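PDB 1UZB: 1-pyrroline-5-carboxylate dehydrogenase from Thermus thermophilus, which probably oxidises the semialdehyde form of 1-pyrroline-5-carboxylate to glutamate with NAD+, as expected of this member of the aldehyde dehydrogenase family. Local coordinates for residues 136-141 with 186-191; 143-148 with 495-500; 178-183 with 254-259; 285-290 with 491-496. All blocks are in the same frame, centred on the assembly; numbering follows the deposited sequence. Where two conformers were deposited one is given.

In the fold
The four contacts tie helix 128-149, a mixed sheet and the late loop 491-500 together. Interactions 1 and 2 both use helix 128-149, with centres 12 Å apart. Phe-141 CE2 of interaction 1 lies 3.7 Å from Gly-498 N of interaction 2. Interaction 1 also packs on interaction 3, where Ile-189 CG2 is 3.6 Å from Pro-182 CD. Interactions 3 and 4 have centres 10 Å apart and belong to neighbouring strands, joined by two probable hydrogen bonds, Phe-258 N to Tyr-286 O and Tyr-286 N to Ile-256 O. Interactions 2 and 4 share Ala-495 and Lys-496. Interaction 4 carries Glu-288, which in the conformer given packs on Cys-322, consistent with the family's active site.

Interaction 1 (136-141 with 186-191); sequences AEAIDF and PVAIFT
Ala-138 and Ala-188 meet where helix 128-149 packs against the first turn of helix 188-199, a buried helix-helix contact of the aldehyde dehydrogenase fold. The backbones come very close, with Ala-138 CA 3.8 Å from Ala-188 CA. Two alanines make this possible, since neither has more than a methyl group to place between the helices. The methyl of Ala-138 rests 3.6 Å from Ala-188 CA. Val-187 adds one branch to the same spot, its CG1 lying 3.6 Å from Ala-138 CB.

Longer side chains pack along one side. Glu-137 has CG anti to the backbone N (chi1 -175°) and stays extended beyond it. This lays the whole chain alongside the Ala-188 methyl, with OE2 3.7 Å from Ala-188 CB. Phe-141 brings the CD1-CE1 side of its ring obliquely to the backbone, where CD1 is 3.2 Å from Ala-188 O.

Thr-191 sits one turn further on, with OG1 3.9 Å from Ala-138 CB. Its chi1 of -63° sets OG1 opposite the carbonyl carbon and turns it back to Val-187 O, while CG2 goes to Ala-138 O. Met-109 of helix 95-111 packs on both Ala-138 and Thr-191. Asp-134 OD1 takes a hydrogen bond from Ala-188 N at the start of the second helix. A glycine in place of Thr-191 would probably open a gap beside the Ala-138 methyl and leave Val-187 O with one donor fewer. That oxygen is gripped twice, by Thr-191 N on one face of its carbonyl plane and by Thr-191 OG1, 2.7 Å from Val-187 O, on the other.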
loop_
_atom_site.group_PDB
_atom_site.type_symbol
_atom_site.label_atom_id
_atom_site.label_comp_id
_atom_site.label_asym_id
_atom_site.label_seq_id
_atom_site.Cartn_x
_atom_site.Cartn_y
_atom_site.Cartn_z
ATOM N N ALA A 136 1.581 0.680 -34.118
ATOM C CA ALA A 136 1.180 1.188 -32.810
ATOM C C ALA A 136 1.367 0.106 -31.746
ATOM O O ALA A 136 1.813 0.389 -30.635
ATOM C CB ALA A 136 -0.272 1.644 -32.850
ATOM N N GLU A 137 1.031 -1.135 -32.091
ATOM C CA GLU A 137 1.177 -2.254 -31.165
ATOM C C GLU A 137 2.657 -2.504 -30.858
ATOM O O GLU A 137 3.007 -2.829 -29.728
ATOM C CB GLU A 137 0.548 -3.519 -31.755
ATOM C CG GLU A 137 0.544 -4.708 -30.803
ATOM C CD GLU A 137 -0.034 -5.962 -31.432
ATOM O OE1 GLU A 137 -1.069 -5.862 -32.120
ATOM O OE2 GLU A 137 0.540 -7.051 -31.228
ATOM N N ALA A 138 3.518 -2.363 -31.864
ATOM C CA ALA A 138 4.956 -2.559 -31.673
ATOM C C ALA A 138 5.482 -1.541 -30.657
ATOM O O ALA A 138 6.236 -1.886 -29.749
ATOM C CB ALA A 138 5.690 -2.396 -33.004
ATOM N N ILE A 139 5.085 -0.282 -30.830
ATOM C CA ILE A 139 5.495 0.773 -29.916
ATOM C C ILE A 139 4.973 0.416 -28.522
ATOM O O ILE A 139 5.699 0.531 -27.531
ATOM C CB ILE A 139 4.932 2.135 -30.377
ATOM C CG1 ILE A 139 5.585 2.538 -31.704
ATOM C CG2 ILE A 139 5.188 3.193 -29.321
ATOM C CD1 ILE A 139 4.869 3.662 -32.426
ATOM N N ASP A 140 3.724 -0.045 -28.453
ATOM C CA ASP A 140 3.132 -0.431 -27.172
ATOM C C ASP A 140 3.945 -1.517 -26.469
ATOM O O ASP A 140 4.164 -1.440 -25.261
ATOM C CB ASP A 140 1.692 -0.938 -27.345
ATOM C CG ASP A 140 0.696 0.177 -27.614
ATOM O OD1 ASP A 140 1.053 1.366 -27.466
ATOM O OD2 ASP A 140 -0.462 -0.144 -27.963
ATOM N N PHE A 141 4.378 -2.536 -27.209
ATOM C CA PHE A 141 5.166 -3.607 -26.598
ATOM C C PHE A 141 6.435 -3.051 -25.957
ATOM O O PHE A 141 6.785 -3.419 -24.835
ATOM C CB PHE A 141 5.556 -4.667 -27.634
ATOM C CG PHE A 141 4.487 -5.688 -27.908
ATOM C CD1 PHE A 141 4.162 -6.022 -29.217
ATOM C CD2 PHE A 141 3.832 -6.344 -26.868
ATOM C CE1 PHE A 141 3.202 -6.995 -29.495
ATOM C CE2 PHE A 141 2.871 -7.321 -27.135
ATOM C CZ PHE A 141 2.556 -7.645 -28.451
ATOM N N PRO A 186 4.475 -8.431 -38.701
ATOM C CA PRO A 186 5.930 -8.337 -38.818
ATOM C C PRO A 186 6.638 -7.173 -38.150
ATOM O O PRO A 186 7.867 -7.105 -38.165
ATOM C CB PRO A 186 6.149 -8.385 -40.320
ATOM C CG PRO A 186 4.999 -7.617 -40.828
ATOM C CD PRO A 186 3.833 -8.092 -39.986
ATOM N N VAL A 187 5.875 -6.237 -37.601
ATOM C CA VAL A 187 6.492 -5.149 -36.861
ATOM C C VAL A 187 6.111 -5.382 -35.398
ATOM O O VAL A 187 6.977 -5.533 -34.548
ATOM C CB VAL A 187 6.007 -3.753 -37.311
ATOM C CG1 VAL A 187 6.658 -2.680 -36.439
ATOM C CG2 VAL A 187 6.376 -3.520 -38.765
ATOM N N ALA A 188 4.813 -5.470 -35.124
ATOM C CA ALA A 188 4.325 -5.674 -33.763
ATOM C C ALA A 188 4.825 -6.927 -33.038
ATOM O O ALA A 188 5.495 -6.823 -32.013
ATOM C CB ALA A 188 2.802 -5.663 -33.754
ATOM N N ILE A 189 4.485 -8.107 -33.549
ATOM C CA ILE A 189 4.896 -9.345 -32.889
ATOM C C ILE A 189 6.405 -9.574 -32.982
ATOM O O ILE A 189 7.026 -10.064 -32.043
ATOM C CB ILE A 189 4.096 -10.536 -33.444
ATOM C CG1 ILE A 189 2.618 -10.345 -33.082
ATOM C CG2 ILE A 189 4.609 -11.850 -32.865
ATOM C CD1 ILE A 189 1.702 -11.426 -33.605
ATOM N N PHE A 190 6.990 -9.204 -34.114
ATOM C CA PHE A 190 8.430 -9.310 -34.315
ATOM C C PHE A 190 9.105 -8.528 -33.179
ATOM O O PHE A 190 9.988 -9.034 -32.490
ATOM C CB PHE A 190 8.781 -8.696 -35.675
ATOM C CG PHE A 190 10.244 -8.726 -36.017
ATOM C CD1 PHE A 190 10.852 -9.903 -36.438
ATOM C CD2 PHE A 190 11.003 -7.562 -35.963
ATOM C CE1 PHE A 190 12.199 -9.918 -36.808
ATOM C CE2 PHE A 190 12.349 -7.565 -36.331
ATOM C CZ PHE A 190 12.948 -8.745 -36.756
ATOM N N THR A 191 8.659 -7.294 -32.970
ATOM C CA THR A 191 9.221 -6.439 -31.930
ATOM C C THR A 191 8.966 -6.958 -30.515
ATOM O O THR A 191 9.892 -7.054 -29.705
ATOM C CB THR A 191 8.656 -5.016 -32.038
ATOM O OG1 THR A 191 9.053 -4.440 -33.288
ATOM C CG2 THR A 191 9.171 -4.147 -30.906
#

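Interaction 2 (143-148 with 495-500); sequences EYYARA and AKTGAL
Tyr-145 OH accepts a hydrogen bond from Gly-498 N at 2.8 Å, almost straight at 172°. Next to it, the ring of Tyr-144 lies against the backbone of residues 498-500. Gly-498 O sits over one face of this ring, offset toward the rim. Leu-500 N approaches the ring's edge near its plane, and Tyr-144 OH lies 3.4 Å from Ala-499 CA. At chi1 -172° the Tyr-144 ring swings away from its own amide and reaches the loop. Leu-500 adds an apolar contact, its CD2 lying 3.6 Å from Ala-148 CB. Its CG packs against the tyrosine hydroxyl, 3.6 Å from Tyr-144 OH.

The contact thus joins helix 128-149 to the loop that leads into helix 500-504, late in the aldehyde dehydrogenase fold. Gly-498 turns this loop with a positive phi of 67°. A valine in place of Tyr-144 would probably leave a gap over the Gly-498 carbonyl and remove the hydroxyl that Leu-500 CG packs against.

Further out, Phe-6 packs edge-to-face with Tyr-144, and the Tyr-145 ring meets those of Phe-141 and Tyr-502 at low angles. Leu-500 packs on Glu-158 of a neighbouring subunit, and its side chain is about 4 Å from a bound methylpentanediol, probably from the crystallisation liquor.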
loop_
_atom_site.group_PDB
_atom_site.type_symbol
_atom_site.label_atom_id
_atom_site.label_comp_id
_atom_site.label_asym_id
_atom_site.label_seq_id
_atom_site.Cartn_x
_atom_site.Cartn_y
_atom_site.Cartn_z
ATOM N N GLU A 143 7.099 0.110 -24.946
ATOM C CA GLU A 143 6.750 0.958 -23.809
ATOM C C GLU A 143 6.277 0.136 -22.611
ATOM O O GLU A 143 6.652 0.412 -21.468
ATOM C CB GLU A 143 5.643 1.943 -24.203
ATOM C CG GLU A 143 6.027 2.986 -25.244
ATOM C CD GLU A 143 6.856 4.124 -24.675
ATOM O OE1 GLU A 143 6.966 4.233 -23.439
ATOM O OE2 GLU A 143 7.393 4.924 -25.471
ATOM N N TYR A 144 5.461 -0.879 -22.878
ATOM C CA TYR A 144 4.928 -1.725 -21.820
ATOM C C TYR A 144 6.008 -2.578 -21.165
ATOM O O TYR A 144 6.159 -2.559 -19.943
ATOM C CB TYR A 144 3.820 -2.630 -22.369
ATOM C CG TYR A 144 3.091 -3.400 -21.291
ATOM C CD1 TYR A 144 1.993 -2.847 -20.624
ATOM C CD2 TYR A 144 3.527 -4.664 -20.903
ATOM C CE1 TYR A 144 1.351 -3.543 -19.597
ATOM C CE2 TYR A 144 2.898 -5.361 -19.882
ATOM C CZ TYR A 144 1.813 -4.799 -19.235
ATOM O OH TYR A 144 1.196 -5.501 -18.227
ATOM N N TYR A 145 6.761 -3.325 -21.967
ATOM C CA TYR A 145 7.808 -4.182 -21.417
ATOM C C TYR A 145 8.913 -3.393 -20.707
ATOM O O TYR A 145 9.498 -3.885 -19.744
ATOM C CB TYR A 145 8.388 -5.081 -22.516
ATOM C CG TYR A 145 7.409 -6.111 -23.058
ATOM C CD1 TYR A 145 7.502 -6.558 -24.374
ATOM C CD2 TYR A 145 6.388 -6.634 -22.256
ATOM C CE1 TYR A 145 6.606 -7.493 -24.888
ATOM C CE2 TYR A 145 5.477 -7.572 -22.760
ATOM C CZ TYR A 145 5.593 -7.994 -24.076
ATOM O OH TYR A 145 4.683 -8.889 -24.596
ATOM N N ALA A 146 9.196 -2.171 -21.157
ATOM C CA ALA A 146 10.220 -1.362 -20.494
ATOM C C ALA A 146 9.807 -1.120 -19.042
ATOM O O ALA A 146 10.632 -1.169 -18.132
ATOM C CB ALA A 146 10.389 -0.033 -21.209
ATOM N N ARG A 147 8.521 -0.844 -18.841
ATOM C CA ARG A 147 7.979 -0.589 -17.513
ATOM C C ARG A 147 7.788 -1.877 -16.718
ATOM O O ARG A 147 8.133 -1.949 -15.542
ATOM C CB ARG A 147 6.638 0.146 -17.629
ATOM C CG ARG A 147 6.751 1.574 -18.164
ATOM C CD ARG A 147 5.372 2.142 -18.489
ATOM N NE ARG A 147 5.385 3.565 -18.837
ATOM C CZ ARG A 147 5.839 4.067 -19.981
ATOM N NH1 ARG A 147 5.801 5.375 -20.191
ATOM N NH2 ARG A 147 6.323 3.269 -20.919
ATOM N N ALA A 148 7.239 -2.896 -17.365
ATOM C CA ALA A 148 6.991 -4.161 -16.691
ATOM C C ALA A 148 8.269 -4.805 -16.165
ATOM O O ALA A 148 8.268 -5.419 -15.095
ATOM C CB ALA A 148 6.270 -5.118 -17.633
ATOM N N ALA A 495 1.396 -18.013 -23.342
ATOM C CA ALA A 495 2.367 -16.992 -22.967
ATOM C C ALA A 495 1.635 -15.696 -23.295
ATOM O O ALA A 495 1.539 -15.301 -24.458
ATOM C CB ALA A 495 3.633 -17.117 -23.809
ATOM N N LYS A 496 1.095 -15.050 -22.269
ATOM C CA LYS A 496 0.329 -13.824 -22.445
ATOM C C LYS A 496 1.166 -12.602 -22.800
ATOM O O LYS A 496 1.845 -12.031 -21.947
ATOM C CB LYS A 496 -0.486 -13.550 -21.180
ATOM C CG LYS A 496 -1.684 -14.481 -20.987
ATOM C CD LYS A 496 -2.685 -14.311 -22.128
ATOM C CE LYS A 496 -4.116 -14.602 -21.701
ATOM N NZ LYS A 496 -5.073 -14.323 -22.809
ATOM N N THR A 497 1.112 -12.191 -24.063
ATOM C CA THR A 497 1.872 -11.021 -24.488
ATOM C C THR A 497 1.175 -9.755 -24.004
ATOM O O THR A 497 -0.035 -9.742 -23.784
ATOM C CB THR A 497 2.019 -10.958 -26.027
ATOM O OG1 THR A 497 0.730 -10.778 -26.627
ATOM C CG2 THR A 497 2.655 -12.239 -26.556
ATOM N N GLY A 498 1.948 -8.690 -23.830
ATOM C CA GLY A 498 1.375 -7.437 -23.369
ATOM C C GLY A 498 0.857 -7.533 -21.948
ATOM O O GLY A 498 -0.098 -6.852 -21.580
ATOM N N ALA A 499 1.493 -8.383 -21.148
ATOM C CA ALA A 499 1.104 -8.580 -19.760
ATOM C C ALA A 499 2.353 -8.755 -18.905
ATOM O O ALA A 499 3.393 -9.207 -19.389
ATOM C CB ALA A 499 0.216 -9.809 -19.639
ATOM N N LEU A 500 2.241 -8.400 -17.628
ATOM C CA LEU A 500 3.358 -8.523 -16.701
ATOM C C LEU A 500 3.928 -9.940 -16.693
ATOM O O LEU A 500 5.141 -10.124 -16.657
ATOM C CB LEU A 500 2.904 -8.143 -15.287
ATOM C CG LEU A 500 2.411 -6.704 -15.097
ATOM C CD1 LEU A 500 1.793 -6.546 -13.718
ATOM C CD2 LEU A 500 3.565 -5.738 -15.282
#

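Interaction 3 (178-183 with 254-259); sequences VVIAPW and RFINFT
Strands 165-180 and 255-259 form a parallel pair in a mixed sheet, consistent with the Rossmann-like cofactor domain of aldehyde dehydrogenases. The angle between the short segments is 10°. Four backbone hydrogen bonds join them in a regular alternation. Val-178 N gives to Phe-255 O, and Asn-257 N gives to Val-178 O. Ile-180 N then gives to Asn-257 O at 2.9 Å. The last bond, Thr-259 N to Ile-180 O, is longer at 3.2 Å. Past the last beta bridge, a water donates to Thr-259 O at 2.7 Å and more weakly to Ala-181 O.

On one face, Val-178 and Ile-256 lie side by side, with Val-178 CG1 3.7 Å from Ile-256 CG1. Ile-180 crosses Phe-258 obliquely. Its CG2, pointing away from its own backbone N, reaches the edge of the ring and lies 3.5 Å from Phe-258 CD1. The other face carries Val-179 and Asn-257, where Val-179 CG2 is 4.1 Å from Asn-257 CB. The amide of Asn-257 turns to outside partners: its ND2 is hydrogen-bonded to Tyr-502 OH and to Met-193 O. Pro-182 then leans on Thr-259, with Pro-182 CB 3.7 Å from Thr-259 O.

Helix 262-272 covers the Ile-180 and Phe-258 face through Ile-268. Helix 188-199 covers the Val-179 face through Met-193. Strand 203-207 pairs with 165-180 on its far edge, and strand 284-288 does the same for 255-259.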
loop_
_atom_site.group_PDB
_atom_site.type_symbol
_atom_site.label_atom_id
_atom_site.label_comp_id
_atom_site.label_asym_id
_atom_site.label_seq_id
_atom_site.Cartn_x
_atom_site.Cartn_y
_atom_site.Cartn_z
ATOM N N VAL A 178 16.345 -17.856 -29.409
ATOM C CA VAL A 178 15.943 -17.559 -30.772
ATOM C C VAL A 178 14.469 -17.170 -30.852
ATOM O O VAL A 178 13.616 -17.734 -30.152
ATOM C CB VAL A 178 16.216 -18.765 -31.716
ATOM C CG1 VAL A 178 15.478 -20.001 -31.222
ATOM C CG2 VAL A 178 15.797 -18.423 -33.144
ATOM N N VAL A 179 14.195 -16.180 -31.694
ATOM C CA VAL A 179 12.846 -15.692 -31.930
ATOM C C VAL A 179 12.484 -16.014 -33.378
ATOM O O VAL A 179 13.234 -15.689 -34.300
ATOM C CB VAL A 179 12.763 -14.162 -31.706
ATOM C CG1 VAL A 179 11.479 -13.602 -32.312
ATOM C CG2 VAL A 179 12.814 -13.860 -30.216
ATOM N N ILE A 180 11.343 -16.666 -33.565
ATOM C CA ILE A 180 10.859 -17.030 -34.892
ATOM C C ILE A 180 9.531 -16.292 -35.026
ATOM O O ILE A 180 8.518 -16.692 -34.446
ATOM C CB ILE A 180 10.674 -18.560 -34.998
ATOM C CG1 ILE A 180 12.035 -19.238 -34.801
ATOM C CG2 ILE A 180 10.082 -18.935 -36.354
ATOM C CD1 ILE A 180 11.987 -20.741 -34.754
ATOM N N ALA A 181 9.560 -15.201 -35.786
ATOM C CA ALA A 181 8.404 -14.326 -35.965
ATOM C C ALA A 181 7.492 -14.618 -37.153
ATOM O O ALA A 181 7.890 -15.257 -38.124
ATOM C CB ALA A 181 8.881 -12.876 -36.033
ATOM N N PRO A 182 6.246 -14.128 -37.085
ATOM C CA PRO A 182 5.239 -14.312 -38.131
ATOM C C PRO A 182 5.258 -13.189 -39.162
ATOM O O PRO A 182 5.831 -12.123 -38.927
ATOM C CB PRO A 182 3.943 -14.315 -37.338
ATOM C CG PRO A 182 4.205 -13.230 -36.345
ATOM C CD PRO A 182 5.636 -13.514 -35.889
ATOM N N TRP A 183 4.622 -13.435 -40.303
ATOM C CA TRP A 183 4.554 -12.435 -41.359
ATOM C C TRP A 183 3.321 -11.547 -41.253
ATOM O O TRP A 183 3.287 -10.474 -41.851
ATOM C CB TRP A 183 4.564 -13.092 -42.750
ATOM C CG TRP A 183 3.556 -14.195 -42.948
ATOM C CD1 TRP A 183 3.790 -15.536 -42.861
ATOM C CD2 TRP A 183 2.165 -14.053 -43.284
ATOM N NE1 TRP A 183 2.641 -16.240 -43.126
ATOM C CE2 TRP A 183 1.628 -15.356 -43.387
ATOM C CE3 TRP A 183 1.323 -12.954 -43.510
ATOM C CZ2 TRP A 183 0.286 -15.592 -43.705
ATOM C CZ3 TRP A 183 -0.015 -13.191 -43.828
ATOM C CH2 TRP A 183 -0.517 -14.500 -43.922
ATOM N N ARG A 254 19.159 -21.360 -25.469
ATOM C CA ARG A 254 18.496 -21.463 -24.169
ATOM C C ARG A 254 16.974 -21.470 -24.197
ATOM O O ARG A 254 16.334 -22.148 -23.392
ATOM C CB ARG A 254 18.980 -20.333 -23.253
ATOM C CG ARG A 254 18.497 -20.442 -21.810
ATOM C CD ARG A 254 19.125 -21.639 -21.121
ATOM N NE ARG A 254 18.586 -21.932 -19.794
ATOM C CZ ARG A 254 17.445 -22.575 -19.573
ATOM N NH1 ARG A 254 17.050 -22.809 -18.329
ATOM N NH2 ARG A 254 16.692 -22.982 -20.589
ATOM N N PHE A 255 16.393 -20.697 -25.105
ATOM C CA PHE A 255 14.945 -20.635 -25.214
ATOM C C PHE A 255 14.529 -20.341 -26.635
ATOM O O PHE A 255 15.324 -19.856 -27.441
ATOM C CB PHE A 255 14.365 -19.561 -24.279
ATOM C CG PHE A 255 14.847 -18.159 -24.567
ATOM C CD1 PHE A 255 15.971 -17.652 -23.926
ATOM C CD2 PHE A 255 14.178 -17.346 -25.484
ATOM C CE1 PHE A 255 16.424 -16.359 -24.186
ATOM C CE2 PHE A 255 14.625 -16.050 -25.750
ATOM C CZ PHE A 255 15.749 -15.556 -25.100
ATOM N N ILE A 256 13.268 -20.628 -26.927
ATOM C CA ILE A 256 12.711 -20.406 -28.250
ATOM C C ILE A 256 11.381 -19.691 -28.078
ATOM O O ILE A 256 10.531 -20.137 -27.312
ATOM C CB ILE A 256 12.454 -21.745 -28.971
ATOM C CG1 ILE A 256 13.758 -22.534 -29.082
ATOM C CG2 ILE A 256 11.869 -21.500 -30.351
ATOM C CD1 ILE A 256 13.549 -24.037 -29.136
ATOM N N ASN A 257 11.219 -18.567 -28.768
ATOM C CA ASN A 257 9.978 -17.807 -28.711
ATOM C C ASN A 257 9.436 -17.875 -30.138
ATOM O O ASN A 257 10.051 -17.354 -31.071
ATOM C CB ASN A 257 10.264 -16.365 -28.281
ATOM C CG ASN A 257 9.033 -15.658 -27.742
ATOM O OD1 ASN A 257 7.985 -16.272 -27.529
ATOM N ND2 ASN A 257 9.158 -14.357 -27.511
ATOM N N PHE A 258 8.297 -18.537 -30.303
ATOM C CA PHE A 258 7.706 -18.732 -31.619
ATOM C C PHE A 258 6.243 -18.351 -31.737
ATOM O O PHE A 258 5.448 -18.585 -30.828
ATOM C CB PHE A 258 7.851 -20.206 -32.015
ATOM C CG PHE A 258 7.046 -20.599 -33.226
ATOM C CD1 PHE A 258 7.541 -20.384 -34.505
ATOM C CD2 PHE A 258 5.795 -21.196 -33.080
ATOM C CE1 PHE A 258 6.806 -20.759 -35.627
ATOM C CE2 PHE A 258 5.046 -21.576 -34.197
ATOM C CZ PHE A 258 5.554 -21.358 -35.471
ATOM N N THR A 259 5.904 -17.769 -32.883
ATOM C CA THR A 259 4.530 -17.410 -33.203
ATOM C C THR A 259 4.376 -17.777 -34.674
ATOM O O THR A 259 5.125 -17.293 -35.522
ATOM C CB THR A 259 4.246 -15.905 -33.005
ATOM O OG1 THR A 259 4.436 -15.559 -31.627
ATOM C CG2 THR A 259 2.805 -15.587 -33.396
HETATM O O HOH W 1 6.372 -17.761 -37.916
#

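Interaction 4 (285-290 with 491-496); sequences AYVETG and SGTNAK
Glu-288 and Gly-492 form a single backbone bridge at the end of strand 284-288, with Glu-288 CA 4.4 Å from Gly-492 CA. Thr-493 N gives a hydrogen bond to Val-287 O at 2.9 Å. Thr-289 N gives one to Ser-491 O, arriving well above the carbonyl plane. Gly-492 lies so close to the strand that a CB on it would run into Val-287 O.

Thr-493 grips the strand with its side chain as well. A chi1 of 48° tucks its OG1 back over its own backbone, where it accepts a hydrogen bond from Val-287 N, 3.0 Å from OG1. The Thr-493 and Val-287 side chains cross at about a right angle, with Thr-493 CG2 3.8 Å from Val-287 CG2. Ser-491 OG donates to Gly-290 O at 2.7 Å, in the carbonyl plane, and is also bonded to Gly-444 N. Thr-289 OG1 is bonded to Leu-490 O, just before the loop segment. A water donates to Val-287 O at 2.9 Å and accepts from Ala-495 N at 3.0 Å. A neighbouring subunit closes in too: its Phe-282 packs on Val-287, and its Met-509 N bonds to Asn-494 OD1.

Glu-288 belongs to an ETGG sequence. In relatives the corresponding glutamate serves catalysis beside a reactive cysteine. In the conformer given, Glu-288 packs on Cys-322 and its OE1 accepts a hydrogen bond from Gly-290 N, less certain because two conformers were deposited. The bonds to Val-287, Thr-289 and Gly-290 probably fix the backbone on both sides of Glu-288.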
loop_
_atom_site.group_PDB
_atom_site.type_symbol
_atom_site.label_atom_id
_atom_site.label_comp_id
_atom_site.label_asym_id
_atom_site.label_seq_id
_atom_site.Cartn_x
_atom_site.Cartn_y
_atom_site.Cartn_z
ATOM N N ALA A 285 10.381 -23.318 -24.393
ATOM C CA ALA A 285 9.825 -23.012 -25.702
ATOM C C ALA A 285 8.439 -22.430 -25.509
ATOM O O ALA A 285 7.566 -23.066 -24.906
ATOM C CB ALA A 285 9.753 -24.270 -26.557
ATOM N N TYR A 286 8.247 -21.217 -26.007
ATOM C CA TYR A 286 6.966 -20.539 -25.909
ATOM C C TYR A 286 6.414 -20.474 -27.319
ATOM O O TYR A 286 7.094 -20.022 -28.236
ATOM C CB TYR A 286 7.165 -19.139 -25.319
ATOM C CG TYR A 286 8.392 -18.992 -24.434
ATOM C CD1 TYR A 286 9.618 -18.603 -24.970
ATOM C CD2 TYR A 286 8.328 -19.245 -23.063
ATOM C CE1 TYR A 286 10.749 -18.467 -24.164
ATOM C CE2 TYR A 286 9.454 -19.111 -22.249
ATOM C CZ TYR A 286 10.662 -18.718 -22.806
ATOM O OH TYR A 286 11.779 -18.559 -22.011
ATOM N N VAL A 287 5.191 -20.962 -27.501
ATOM C CA VAL A 287 4.592 -20.969 -28.824
ATOM C C VAL A 287 3.153 -20.455 -28.859
ATOM O O VAL A 287 2.347 -20.759 -27.979
ATOM C CB VAL A 287 4.623 -22.396 -29.427
ATOM C CG1 VAL A 287 6.052 -22.929 -29.440
ATOM C CG2 VAL A 287 3.722 -23.321 -28.627
ATOM N N GLU A 288 2.854 -19.644 -29.871
ATOM C CA GLU A 288 1.510 -19.109 -30.098
ATOM C C GLU A 288 1.223 -19.691 -31.473
ATOM O O GLU A 288 1.874 -19.324 -32.454
ATOM C CB GLU A 288 1.525 -17.576 -30.134
ATOM C CG GLU A 288 0.148 -16.917 -30.053
ATOM C CD GLU A 288 -0.425 -16.542 -31.411
ATOM O OE1 GLU A 288 -0.847 -17.446 -32.167
ATOM O OE2 GLU A 288 -0.446 -15.334 -31.723
ATOM N N THR A 289 0.245 -20.589 -31.538
ATOM C CA THR A 289 -0.053 -21.319 -32.762
ATOM C C THR A 289 -1.380 -21.149 -33.496
ATOM O O THR A 289 -1.855 -22.094 -34.133
ATOM C CB THR A 289 0.160 -22.813 -32.494
ATOM O OG1 THR A 289 -0.455 -23.154 -31.243
ATOM C CG2 THR A 289 1.646 -23.129 -32.409
ATOM N N GLY A 290 -1.975 -19.968 -33.411
ATOM C CA GLY A 290 -3.219 -19.722 -34.123
ATOM C C GLY A 290 -4.492 -20.226 -33.479
ATOM O O GLY A 290 -4.498 -20.634 -32.321
ATOM N N SER A 491 -3.761 -23.642 -29.334
ATOM C CA SER A 491 -3.478 -22.270 -29.733
ATOM C C SER A 491 -2.141 -21.864 -29.110
ATOM O O SER A 491 -1.651 -20.761 -29.341
ATOM C CB SER A 491 -4.588 -21.322 -29.278
ATOM O OG SER A 491 -5.729 -21.503 -30.096
ATOM N N GLY A 492 -1.553 -22.756 -28.315
ATOM C CA GLY A 492 -0.261 -22.439 -27.737
ATOM C C GLY A 492 -0.045 -22.717 -26.268
ATOM O O GLY A 492 -0.829 -23.408 -25.620
ATOM N N THR A 493 1.035 -22.147 -25.745
ATOM C CA THR A 493 1.425 -22.327 -24.352
ATOM C C THR A 493 0.902 -21.261 -23.384
ATOM O O THR A 493 1.317 -21.219 -22.230
ATOM C CB THR A 493 2.959 -22.397 -24.243
ATOM O OG1 THR A 493 3.536 -21.313 -24.981
ATOM C CG2 THR A 493 3.472 -23.708 -24.811
ATOM N N ASN A 494 -0.009 -20.415 -23.853
ATOM C CA ASN A 494 -0.606 -19.364 -23.029
ATOM C C ASN A 494 0.398 -18.333 -22.521
ATOM O O ASN A 494 0.287 -17.852 -21.394
ATOM C CB ASN A 494 -1.367 -19.981 -21.839
ATOM C CG ASN A 494 -2.323 -18.995 -21.174
ATOM O OD1 ASN A 494 -2.176 -18.665 -19.999
ATOM N ND2 ASN A 494 -3.311 -18.525 -21.931
ATOM N N ALA A 495 1.396 -18.013 -23.342
ATOM C CA ALA A 495 2.367 -16.992 -22.967
ATOM C C ALA A 495 1.635 -15.696 -23.295
ATOM O O ALA A 495 1.539 -15.301 -24.458
ATOM C CB ALA A 495 3.633 -17.117 -23.809
ATOM N N LYS A 496 1.095 -15.050 -22.269
ATOM C CA LYS A 496 0.329 -13.824 -22.445
ATOM C C LYS A 496 1.166 -12.602 -22.800
ATOM O O LYS A 496 1.845 -12.031 -21.947
ATOM C CB LYS A 496 -0.486 -13.550 -21.180
ATOM C CG LYS A 496 -1.684 -14.481 -20.987
ATOM C CD LYS A 496 -2.685 -14.311 -22.128
ATOM C CE LYS A 496 -4.116 -14.602 -21.701
ATOM N NZ LYS A 496 -5.073 -14.323 -22.809
HETATM O O HOH W 2 1.590 -18.576 -26.284
#